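Local coordinates for protein phosphatidylglycerophosphatase B (Bacillus subtilis, PDB 6FMX) that removes the terminal phosphate of phosphatidylglycerophosphate to give phosphatidylglycerol, and also dephosphorylates undecaprenyl pyrophosphate, needed to make the lipid carrier undecaprenyl phosphate, at residues A[40-43]-A[44-48]; A[142-145]-A[146-150]; A[201-204]-A[205-209]; A[212-215]-A[216-219]. One frame throughout, in Å; residues are numbered along the deposited sequence.

Contact 1: A[40-43]-A[44-48]; sequences NAVQ and SADEA
Ser44 turns its hydroxyl back on the previous turn and grips Asn40. The torsion chi1 of -56° sets OG beside the serine's own backbone N. From there OG donates to Asn40 O over 2.7 Å. Ser44 N donates to the same oxygen over 2.9 Å. The two donors come from opposite faces of the carbonyl plane, so Asn40 O is held twice. The Asn40 amide lies near the same hydroxyl, with ND2 3.5 Å from Ser44 OG. With an alanine here, Asn40 O would probably keep the Ser44 backbone N-H but lose the hydroxyl donor. These are the first two turns of helix 40-54, in the segment between the first two membrane-spanning helices that is inferred to be extracellular. Thr39, just before it, is hydrogen-bonded through OG1 to Val42 N, and Gln43 NE2 reaches back to Ile37 O. On another side of the helix Val42 and Asp46 lie side by side and point the same way. Val42 CG1 is 3.7 Å from Asp46 OD2, and Asp46 N donates to Val42 O over 2.7 Å. The buried carboxylate of Asp46 finds its partners in other parts of the fold: OD2 makes a salt bridge with Arg120 and a hydrogen bond with Thr193. Its side chain is about 6 Å from that of Asp194, which is inferred to stabilise the nucleophilic histidine. Glu47 rests its CB 3.5 Å from Gln43 O, and its carboxylate runs on to a salt bridge with Lys51.

Contact 2: A[142-145]-A[146-150]; sequences MNAA and CVYPV
Ala144 with Tyr148 and Ala145 with Pro149 form a proline-kinked turn, buried in the transmembrane helix 139-158 near the centre of the chain. Before the kink the backbone bonds continue but are uneven. Cys146 N to Met142 O is long at 3.3 Å and bent, 142° at the hydrogen. Val147 N donates to Asn143 O over 2.8 Å in a nearly straight bond, 169° at the hydrogen. Tyr148 N reaches Ala144 O over 3.2 Å. Pro149 has no N-H to continue the series, and its ring takes the place of the next bond. Pro149 CG lies 3.2 Å from Ala145 O, and CD is 3.4 Å from Ala144 O. The side chains fit round this break. The Tyr148 ring presents its edge to Ala144, whose CB lies in the ring plane, 4.0 Å from CD2. With chi1 at -74°, CG of Tyr148 sits beside its own backbone N, which brings the ring back along the helix to Ala144. Val147 CG2 packs on Asn143 O. Tyr148 OH to Leu71 O and Asn143 ND2 to Gly72 O tie this helix to the loop before helix 74-92, and Asn143 OD1 ties it to Arg108 of helix 96-118. The Asn143 side chain is about 5 Å from that of His140, the inferred proton donor, and about 6 Å from the bound tungstate. At the kink Ala145 O is buried and has no hydrogen-bond partner in the model. The proline therefore bends the helix at the price of one carbonyl bond, a cost that the apolar surroundings probably make larger.

Contact 3: A[201-204]-A[205-209]; sequences LGLL and LFFLV
Leu203 fits against two aromatic rings, those of Phe206 and Phe207, three and four residues further on. Its CG lies 3.9 Å from Phe207 CE2. Its CD1 branch comes within 4.0 Å of Phe206 CD2. All three side chains point the same way, so they make one continuous apolar ridge. The rings also meet each other: Phe206 CE2 sits 3.7 Å above the Phe207 plane, near the rim. CG of Phe206 is anti to its backbone N (156°) and that of Phe207 lies beside its backbone N (-79°), which brings both rings to one flank. The carbonyl O of Leu203 sits against both rings, at the edge of the Phe206 ring and 3.1 Å from Phe207 CD2, while it accepts from Phe207 N. These i to i+3 and i to i+4 meetings belong to helix 192-215, the last transmembrane helix, which also carries Asp194 nearer its start. A second ridge runs along Leu204 and Leu208, side by side, with Leu204 CD2 3.6 Å from Leu208 CD1. On a further flank Leu205 CG rests 3.4 Å from Leu201 O. Gly202 adds no bump. Cys146 of helix 139-158 comes in there and packs its CB on Gly202 O. Phe206 packs on Pro149 and Val150 of that same helix, whereas Leu204 meets Phe27 and Phe207 meets Leu26 of helix 21-36.

Contact 4: A[212-215]-A[216-219]; sequences FDEK and IKRF. With OLC ((2R)-2,3-dihydroxypropyl (9Z)-octadec-9-enoate), chain E.
Phe212 and Ile216 meet ring face to methyl. Ile216 CG2 stands over one face of the ring, 4.1 Å from its centroid and 20° off the normal, a CH-pi contact. The opposite face is taken by the acyl chain of a bound monoolein, whose C14 is 3.4 Å from Phe212 CD1. The ring is thus held between a side chain and a lipid. Replacing Phe212 by a leucine would probably remove the flat face between Ile216 CG2 and the acyl chain and leave a gap there. In Ile216 a chi1 of 71° puts CG1 between its backbone N and carbonyl carbon, where it packs 3.4 Å from Asp213 O. Its CG2 is left beside the backbone N and faces the ring. The backbone brings the two residues together, since Ile216 N donates to Phe212 O over 3.1 Å. The helix stops here. Lys217 N turns instead to Glu214 O, 3.2 Å away and well above that carbonyl plane. A water lies 3.0 Å from both Glu214 O and Lys217 O and can donate to either. The side chain of Lys217 runs back across Asp213. Its NZ remains 4.1 Å from Asp213 OD2, too far for a salt bridge, yet the opposite charges probably still attract. Both groups are hydrogen-bonded to the hydroxyl of Tyr153, and Asp213 has its salt bridge with Lys157. This end of helix 192-215, inferred to face the cytoplasm, is therefore tied to helix 139-158, while Asp213 also touches Asp96 and Leu99 of helix 96-118.

Contact 2 is fully buried near the centre of the chain, contact 3 is partly so, and contact 4 is on the surface. Contact 1 is also only partly buried, on the side inferred to be extracellular, about 44 Å from contact 4 between centres. Contacts 3 and 4 share helix 192-215, one in its middle and one at its end. Contacts 2 and 3 touch directly, with Pro149 O 3.3 Å from Phe206 CE1 and Val150 CG2 3.7 Å from Val209 CG1. The chemistry follows place. The side chains of contact 3 are wholly apolar, contact 2 adds buried polar groups, and both outer contacts carry charges. Monoolein also touches contacts 1 and 3, but in contact 4 it takes one face of a ring.

Contact 1: A[40-43]-A[44-48]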
loop_
_atom_site.group_PDB
_atom_site.type_symbol
_atom_site.label_atom_id
_atom_site.label_comp_id
_atom_site.label_asym_id
_atom_site.label_seq_id
_atom_site.Cartn_x
_atom_site.Cartn_y
_atom_site.Cartn_z
ATOM N N ASN A 40 7.150 9.444 -22.945
ATOM C CA ASN A 40 6.136 10.479 -23.063
ATOM C C ASN A 40 4.742 9.873 -23.206
ATOM O O ASN A 40 3.757 10.477 -22.778
ATOM C CB ASN A 40 6.462 11.378 -24.245
ATOM C CG ASN A 40 5.512 12.535 -24.356
ATOM O OD1 ASN A 40 5.483 13.429 -23.509
ATOM N ND2 ASN A 40 4.683 12.494 -25.370
ATOM N N ALA A 41 4.646 8.677 -23.788
ATOM C CA ALA A 41 3.350 8.030 -23.956
ATOM C C ALA A 41 2.698 7.728 -22.611
ATOM O O ALA A 41 1.484 7.906 -22.451
ATOM C CB ALA A 41 3.511 6.753 -24.786
ATOM N N VAL A 42 3.486 7.283 -21.627
ATOM C CA VAL A 42 2.924 6.985 -20.311
ATOM C C VAL A 42 2.658 8.275 -19.541
ATOM O O VAL A 42 1.637 8.412 -18.858
ATOM C CB VAL A 42 3.844 6.035 -19.523
ATOM C CG1 VAL A 42 3.344 5.882 -18.087
ATOM C CG2 VAL A 42 3.904 4.677 -20.202
ATOM N N GLN A 43 3.585 9.234 -19.627
ATOM C CA GLN A 43 3.381 10.527 -18.975
ATOM C C GLN A 43 2.101 11.192 -19.467
ATOM O O GLN A 43 1.358 11.795 -18.682
ATOM C CB GLN A 43 4.587 11.433 -19.228
ATOM C CG GLN A 43 5.869 11.015 -18.506
ATOM C CD GLN A 43 7.103 11.627 -19.145
ATOM O OE1 GLN A 43 6.998 12.576 -19.925
ATOM N NE2 GLN A 43 8.277 11.097 -18.818
ATOM N N SER A 44 1.822 11.085 -20.769
ATOM C CA SER A 44 0.615 11.686 -21.329
ATOM C C SER A 44 -0.637 10.962 -20.859
ATOM O O SER A 44 -1.649 11.600 -20.538
ATOM C CB SER A 44 0.690 11.680 -22.851
ATOM O OG SER A 44 1.864 12.349 -23.288
ATOM N N ALA A 45 -0.592 9.628 -20.818
ATOM C CA ALA A 45 -1.732 8.879 -20.302
ATOM C C ALA A 45 -1.929 9.147 -18.816
ATOM O O ALA A 45 -3.067 9.281 -18.351
ATOM C CB ALA A 45 -1.552 7.384 -20.572
ATOM N N ASP A 46 -0.828 9.265 -18.064
ATOM C CA ASP A 46 -0.916 9.590 -16.642
ATOM C C ASP A 46 -1.565 10.951 -16.426
ATOM O O ASP A 46 -2.396 11.116 -15.524
ATOM C CB ASP A 46 0.474 9.593 -16.004
ATOM C CG ASP A 46 0.822 8.282 -15.332
ATOM O OD1 ASP A 46 -0.083 7.619 -14.774
ATOM O OD2 ASP A 46 2.023 7.945 -15.320
ATOM N N GLU A 47 -1.154 11.949 -17.211
ATOM C CA GLU A 47 -1.789 13.264 -17.134
ATOM C C GLU A 47 -3.273 13.187 -17.480
ATOM O O GLU A 47 -4.105 13.814 -16.816
ATOM C CB GLU A 47 -1.075 14.248 -18.062
ATOM C CG GLU A 47 -1.869 15.525 -18.330
ATOM C CD GLU A 47 -1.027 16.644 -18.932
ATOM O OE1 GLU A 47 0.212 16.503 -18.998
ATOM O OE2 GLU A 47 -1.613 17.670 -19.343
ATOM N N ALA A 48 -3.625 12.433 -18.525
ATOM C CA ALA A 48 -5.019 12.387 -18.961
ATOM C C ALA A 48 -5.911 11.733 -17.914
ATOM O O ALA A 48 -7.064 12.148 -17.725
ATOM C CB ALA A 48 -5.138 11.649 -20.295
#

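Contact 2: A[142-145]-A[146-150]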
loop_
_atom_site.group_PDB
_atom_site.type_symbol
_atom_site.label_atom_id
_atom_site.label_comp_id
_atom_site.label_asym_id
_atom_site.label_seq_id
_atom_site.Cartn_x
_atom_site.Cartn_y
_atom_site.Cartn_z
ATOM N N MET A 142 1.826 2.078 -1.339
ATOM C CA MET A 142 2.808 1.098 -0.901
ATOM C C MET A 142 2.551 0.659 0.537
ATOM O O MET A 142 2.675 -0.529 0.861
ATOM C CB MET A 142 4.208 1.687 -1.039
ATOM C CG MET A 142 5.333 0.676 -0.938
ATOM S SD MET A 142 6.767 1.251 -1.865
ATOM C CE MET A 142 8.063 0.313 -1.044
ATOM N N ASN A 143 2.217 1.613 1.416
ATOM C CA ASN A 143 1.825 1.284 2.788
ATOM C C ASN A 143 0.613 0.362 2.808
ATOM O O ASN A 143 0.586 -0.635 3.543
ATOM C CB ASN A 143 1.482 2.558 3.571
ATOM C CG ASN A 143 2.671 3.457 3.831
ATOM O OD1 ASN A 143 3.816 3.093 3.591
ATOM N ND2 ASN A 143 2.388 4.663 4.328
ATOM N N ALA A 144 -0.426 0.703 2.035
ATOM C CA ALA A 144 -1.686 -0.029 2.145
ATOM C C ALA A 144 -1.565 -1.423 1.538
ATOM O O ALA A 144 -2.124 -2.393 2.061
ATOM C CB ALA A 144 -2.823 0.751 1.479
ATOM N N ALA A 145 -0.854 -1.539 0.413
ATOM C CA ALA A 145 -0.734 -2.834 -0.239
ATOM C C ALA A 145 0.148 -3.788 0.549
ATOM O O ALA A 145 0.060 -5.000 0.353
ATOM C CB ALA A 145 -0.194 -2.669 -1.660
ATOM N N CYS A 146 1.002 -3.270 1.420
ATOM C CA CYS A 146 1.782 -4.092 2.334
ATOM C C CYS A 146 1.014 -4.382 3.619
ATOM O O CYS A 146 0.738 -5.541 3.927
ATOM C CB CYS A 146 3.108 -3.397 2.652
ATOM S SG CYS A 146 4.110 -4.222 3.910
ATOM N N VAL A 147 0.614 -3.336 4.347
ATOM C CA VAL A 147 0.168 -3.515 5.725
ATOM C C VAL A 147 -1.178 -4.232 5.800
ATOM O O VAL A 147 -1.378 -5.097 6.662
ATOM C CB VAL A 147 0.131 -2.154 6.445
ATOM C CG1 VAL A 147 -0.459 -2.308 7.838
ATOM C CG2 VAL A 147 1.527 -1.573 6.538
ATOM N N TYR A 148 -2.138 -3.881 4.935
ATOM C CA TYR A 148 -3.453 -4.496 5.122
ATOM C C TYR A 148 -3.448 -5.990 4.783
ATOM O O TYR A 148 -4.047 -6.772 5.536
ATOM C CB TYR A 148 -4.537 -3.730 4.345
ATOM C CG TYR A 148 -4.874 -2.423 5.027
ATOM C CD1 TYR A 148 -5.538 -2.410 6.249
ATOM C CD2 TYR A 148 -4.473 -1.219 4.490
ATOM C CE1 TYR A 148 -5.819 -1.221 6.895
ATOM C CE2 TYR A 148 -4.744 -0.024 5.129
ATOM C CZ TYR A 148 -5.415 -0.032 6.326
ATOM O OH TYR A 148 -5.682 1.159 6.952
ATOM N N PRO A 149 -2.808 -6.447 3.697
ATOM C CA PRO A 149 -2.668 -7.906 3.526
ATOM C C PRO A 149 -1.867 -8.574 4.632
ATOM O O PRO A 149 -2.174 -9.718 5.006
ATOM C CB PRO A 149 -1.975 -8.039 2.165
ATOM C CG PRO A 149 -2.320 -6.781 1.447
ATOM C CD PRO A 149 -2.369 -5.710 2.492
ATOM N N VAL A 150 -0.851 -7.894 5.172
ATOM C CA VAL A 150 -0.082 -8.454 6.281
ATOM C C VAL A 150 -0.964 -8.601 7.514
ATOM O O VAL A 150 -0.957 -9.640 8.184
ATOM C CB VAL A 150 1.150 -7.580 6.571
ATOM C CG1 VAL A 150 1.708 -7.881 7.944
ATOM C CG2 VAL A 150 2.212 -7.814 5.524
#

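Contact 3: A[201-204]-A[205-209]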
loop_
_atom_site.group_PDB
_atom_site.type_symbol
_atom_site.label_atom_id
_atom_site.label_comp_id
_atom_site.label_asym_id
_atom_site.label_seq_id
_atom_site.Cartn_x
_atom_site.Cartn_y
_atom_site.Cartn_z
ATOM N N LEU A 201 5.173 -3.085 -5.012
ATOM C CA LEU A 201 6.227 -3.310 -4.028
ATOM C C LEU A 201 5.701 -3.547 -2.613
ATOM O O LEU A 201 6.320 -4.306 -1.859
ATOM C CB LEU A 201 7.213 -2.143 -4.027
ATOM C CG LEU A 201 8.058 -1.960 -5.289
ATOM C CD1 LEU A 201 9.011 -0.816 -5.095
ATOM C CD2 LEU A 201 8.838 -3.220 -5.609
ATOM N N GLY A 202 4.590 -2.921 -2.225
ATOM C CA GLY A 202 3.975 -3.268 -0.956
ATOM C C GLY A 202 3.489 -4.703 -0.939
ATOM O O GLY A 202 3.676 -5.425 0.046
ATOM N N LEU A 203 2.862 -5.142 -2.034
ATOM C CA LEU A 203 2.426 -6.529 -2.153
ATOM C C LEU A 203 3.617 -7.482 -2.149
ATOM O O LEU A 203 3.553 -8.571 -1.565
ATOM C CB LEU A 203 1.609 -6.693 -3.432
ATOM C CG LEU A 203 0.393 -7.617 -3.535
ATOM C CD1 LEU A 203 -0.450 -7.609 -2.264
ATOM C CD2 LEU A 203 -0.437 -7.190 -4.740
ATOM N N LEU A 204 4.712 -7.084 -2.798
ATOM C CA LEU A 204 5.932 -7.882 -2.765
ATOM C C LEU A 204 6.411 -8.096 -1.333
ATOM O O LEU A 204 6.738 -9.220 -0.935
ATOM C CB LEU A 204 7.012 -7.197 -3.611
ATOM C CG LEU A 204 8.320 -7.935 -3.903
ATOM C CD1 LEU A 204 8.893 -7.373 -5.186
ATOM C CD2 LEU A 204 9.310 -7.731 -2.785
ATOM N N LEU A 205 6.466 -7.018 -0.539
ATOM C CA LEU A 205 6.908 -7.144 0.848
ATOM C C LEU A 205 5.967 -8.020 1.660
ATOM O O LEU A 205 6.422 -8.772 2.533
ATOM C CB LEU A 205 7.037 -5.765 1.490
ATOM C CG LEU A 205 8.179 -4.940 0.890
ATOM C CD1 LEU A 205 8.157 -3.505 1.393
ATOM C CD2 LEU A 205 9.498 -5.598 1.228
ATOM N N PHE A 206 4.661 -7.928 1.391
ATOM C CA PHE A 206 3.698 -8.825 2.018
ATOM C C PHE A 206 4.028 -10.284 1.723
ATOM O O PHE A 206 4.121 -11.113 2.639
ATOM C CB PHE A 206 2.282 -8.490 1.536
ATOM C CG PHE A 206 1.303 -9.644 1.643
ATOM C CD1 PHE A 206 0.900 -10.123 2.880
ATOM C CD2 PHE A 206 0.779 -10.236 0.502
ATOM C CE1 PHE A 206 -0.004 -11.173 2.978
ATOM C CE2 PHE A 206 -0.118 -11.284 0.592
ATOM C CZ PHE A 206 -0.510 -11.755 1.831
ATOM N N PHE A 207 4.189 -10.622 0.440
ATOM C CA PHE A 207 4.459 -12.011 0.086
ATOM C C PHE A 207 5.766 -12.489 0.694
ATOM O O PHE A 207 5.889 -13.659 1.084
ATOM C CB PHE A 207 4.475 -12.186 -1.430
ATOM C CG PHE A 207 3.109 -12.261 -2.034
ATOM C CD1 PHE A 207 2.263 -13.315 -1.733
ATOM C CD2 PHE A 207 2.663 -11.273 -2.898
ATOM C CE1 PHE A 207 0.998 -13.388 -2.285
ATOM C CE2 PHE A 207 1.403 -11.341 -3.456
ATOM C CZ PHE A 207 0.569 -12.399 -3.148
ATOM N N LEU A 208 6.753 -11.598 0.803
ATOM C CA LEU A 208 8.024 -11.991 1.403
ATOM C C LEU A 208 7.864 -12.339 2.878
ATOM O O LEU A 208 8.384 -13.364 3.340
ATOM C CB LEU A 208 9.060 -10.885 1.233
ATOM C CG LEU A 208 9.669 -10.710 -0.159
ATOM C CD1 LEU A 208 10.708 -9.608 -0.110
ATOM C CD2 LEU A 208 10.302 -12.011 -0.642
ATOM N N VAL A 209 7.155 -11.496 3.634
ATOM C CA VAL A 209 7.021 -11.737 5.066
ATOM C C VAL A 209 6.067 -12.902 5.332
ATOM O O VAL A 209 6.277 -13.670 6.278
ATOM C CB VAL A 209 6.594 -10.448 5.800
ATOM C CG1 VAL A 209 5.170 -10.038 5.449
ATOM C CG2 VAL A 209 6.757 -10.606 7.309
#

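Contact 4: A[212-215]-A[216-219]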
loop_
_atom_site.group_PDB
_atom_site.type_symbol
_atom_site.label_atom_id
_atom_site.label_comp_id
_atom_site.label_asym_id
_atom_site.label_seq_id
_atom_site.Cartn_x
_atom_site.Cartn_y
_atom_site.Cartn_z
ATOM N N PHE A 212 8.163 -16.071 4.562
ATOM C CA PHE A 212 9.093 -16.298 5.662
ATOM C C PHE A 212 8.384 -16.895 6.872
ATOM O O PHE A 212 8.832 -17.894 7.441
ATOM C CB PHE A 212 9.767 -14.984 6.043
ATOM C CG PHE A 212 10.604 -15.061 7.292
ATOM C CD1 PHE A 212 11.871 -15.620 7.261
ATOM C CD2 PHE A 212 10.127 -14.562 8.493
ATOM C CE1 PHE A 212 12.647 -15.675 8.403
ATOM C CE2 PHE A 212 10.892 -14.624 9.641
ATOM C CZ PHE A 212 12.155 -15.175 9.598
ATOM N N ASP A 213 7.286 -16.269 7.292
ATOM C CA ASP A 213 6.586 -16.729 8.483
ATOM C C ASP A 213 6.106 -18.163 8.319
ATOM O O ASP A 213 6.158 -18.962 9.261
ATOM C CB ASP A 213 5.410 -15.802 8.775
ATOM C CG ASP A 213 4.731 -16.141 10.072
ATOM O OD1 ASP A 213 5.318 -15.838 11.132
ATOM O OD2 ASP A 213 3.627 -16.726 10.030
ATOM N N GLU A 214 5.625 -18.507 7.128
ATOM C CA GLU A 214 5.157 -19.864 6.903
ATOM C C GLU A 214 6.323 -20.839 6.849
ATOM O O GLU A 214 6.225 -21.965 7.355
ATOM C CB GLU A 214 4.330 -19.911 5.623
ATOM C CG GLU A 214 3.081 -19.060 5.770
ATOM C CD GLU A 214 2.106 -19.200 4.626
ATOM O OE1 GLU A 214 2.505 -18.980 3.462
ATOM O OE2 GLU A 214 0.922 -19.509 4.898
ATOM N N LYS A 215 7.444 -20.405 6.269
ATOM C CA LYS A 215 8.609 -21.274 6.140
ATOM C C LYS A 215 9.151 -21.690 7.504
ATOM O O LYS A 215 9.592 -22.831 7.682
ATOM C CB LYS A 215 9.692 -20.564 5.321
ATOM C CG LYS A 215 10.961 -21.370 5.124
ATOM C CD LYS A 215 10.678 -22.737 4.536
ATOM C CE LYS A 215 11.976 -23.547 4.416
ATOM N NZ LYS A 215 11.786 -24.840 3.695
ATOM N N ILE A 216 9.129 -20.781 8.486
ATOM C CA ILE A 216 9.723 -21.093 9.785
ATOM C C ILE A 216 8.787 -21.850 10.710
ATOM O O ILE A 216 9.177 -22.154 11.844
ATOM C CB ILE A 216 10.223 -19.826 10.507
ATOM C CG1 ILE A 216 9.052 -18.965 10.987
ATOM C CG2 ILE A 216 11.176 -19.039 9.611
ATOM C CD1 ILE A 216 9.488 -17.716 11.725
ATOM N N LYS A 217 7.570 -22.164 10.274
ATOM C CA LYS A 217 6.665 -22.917 11.131
ATOM C C LYS A 217 7.213 -24.315 11.365
ATOM O O LYS A 217 7.813 -24.923 10.478
ATOM C CB LYS A 217 5.274 -22.992 10.515
ATOM C CG LYS A 217 4.599 -21.630 10.468
ATOM C CD LYS A 217 3.207 -21.689 9.872
ATOM C CE LYS A 217 2.333 -20.592 10.462
ATOM N NZ LYS A 217 1.313 -20.093 9.484
ATOM N N ARG A 218 7.016 -24.816 12.577
ATOM C CA ARG A 218 7.509 -26.135 12.939
ATOM C C ARG A 218 6.439 -27.206 12.826
ATOM O O ARG A 218 6.764 -28.404 12.851
ATOM C CB ARG A 218 8.089 -26.084 14.354
ATOM C CG ARG A 218 9.489 -25.473 14.347
ATOM C CD ARG A 218 9.791 -24.720 15.613
ATOM N NE ARG A 218 11.218 -24.454 15.755
ATOM C CZ ARG A 218 11.765 -23.863 16.815
ATOM N NH1 ARG A 218 11.000 -23.469 17.826
ATOM N NH2 ARG A 218 13.078 -23.661 16.859
ATOM N N PHE A 219 5.182 -26.785 12.687
ATOM C CA PHE A 219 4.049 -27.625 12.336
ATOM C C PHE A 219 3.248 -26.902 11.265
ATOM O O PHE A 219 3.188 -25.672 11.249
ATOM C CB PHE A 219 3.159 -27.910 13.559
ATOM C CG PHE A 219 3.876 -28.605 14.668
ATOM C CD1 PHE A 219 4.663 -27.892 15.557
ATOM C CD2 PHE A 219 3.775 -29.978 14.818
ATOM C CE1 PHE A 219 5.343 -28.537 16.575
ATOM C CE2 PHE A 219 4.451 -30.628 15.832
ATOM C CZ PHE A 219 5.236 -29.907 16.713
HETATM C C18 OLC E . 12.266 -15.804 3.041
HETATM C C10 OLC E . 10.129 -8.588 6.188
HETATM C C9 OLC E . 10.878 -7.610 6.654
HETATM C C17 OLC E . 12.258 -14.283 2.913
HETATM C C11 OLC E . 10.693 -9.631 5.230
HETATM C C8 OLC E . 12.352 -7.470 6.264
HETATM C C24 OLC E . 11.775 4.460 8.520
HETATM C C16 OLC E . 13.370 -13.708 3.791
HETATM C C12 OLC E . 10.610 -11.008 5.887
HETATM C C7 OLC E . 13.158 -7.092 7.513
HETATM C C15 OLC E . 12.901 -12.389 4.400
HETATM C C13 OLC E . 11.956 -11.359 6.512
HETATM C C6 OLC E . 14.172 -5.986 7.202
HETATM C C14 OLC E . 12.509 -12.624 5.857
HETATM C C5 OLC E . 14.197 -4.951 8.334
HETATM C C4 OLC E . 14.598 -3.556 7.836
HETATM C C3 OLC E . 13.985 -2.495 8.757
HETATM C C2 OLC E . 14.183 -1.105 8.151
HETATM C C21 OLC E . 12.595 2.127 9.083
HETATM C C1 OLC E . 13.573 -0.026 9.048
HETATM C C22 OLC E . 12.379 3.169 7.990
HETATM O O19 OLC E . 12.993 -0.326 10.034
HETATM O O25 OLC E . 12.054 5.472 7.587
HETATM O O23 OLC E . 13.613 3.483 7.409
HETATM O O20 OLC E . 13.685 1.328 8.704
HETATM O O HOH W 1 7.072 -24.806 7.568
#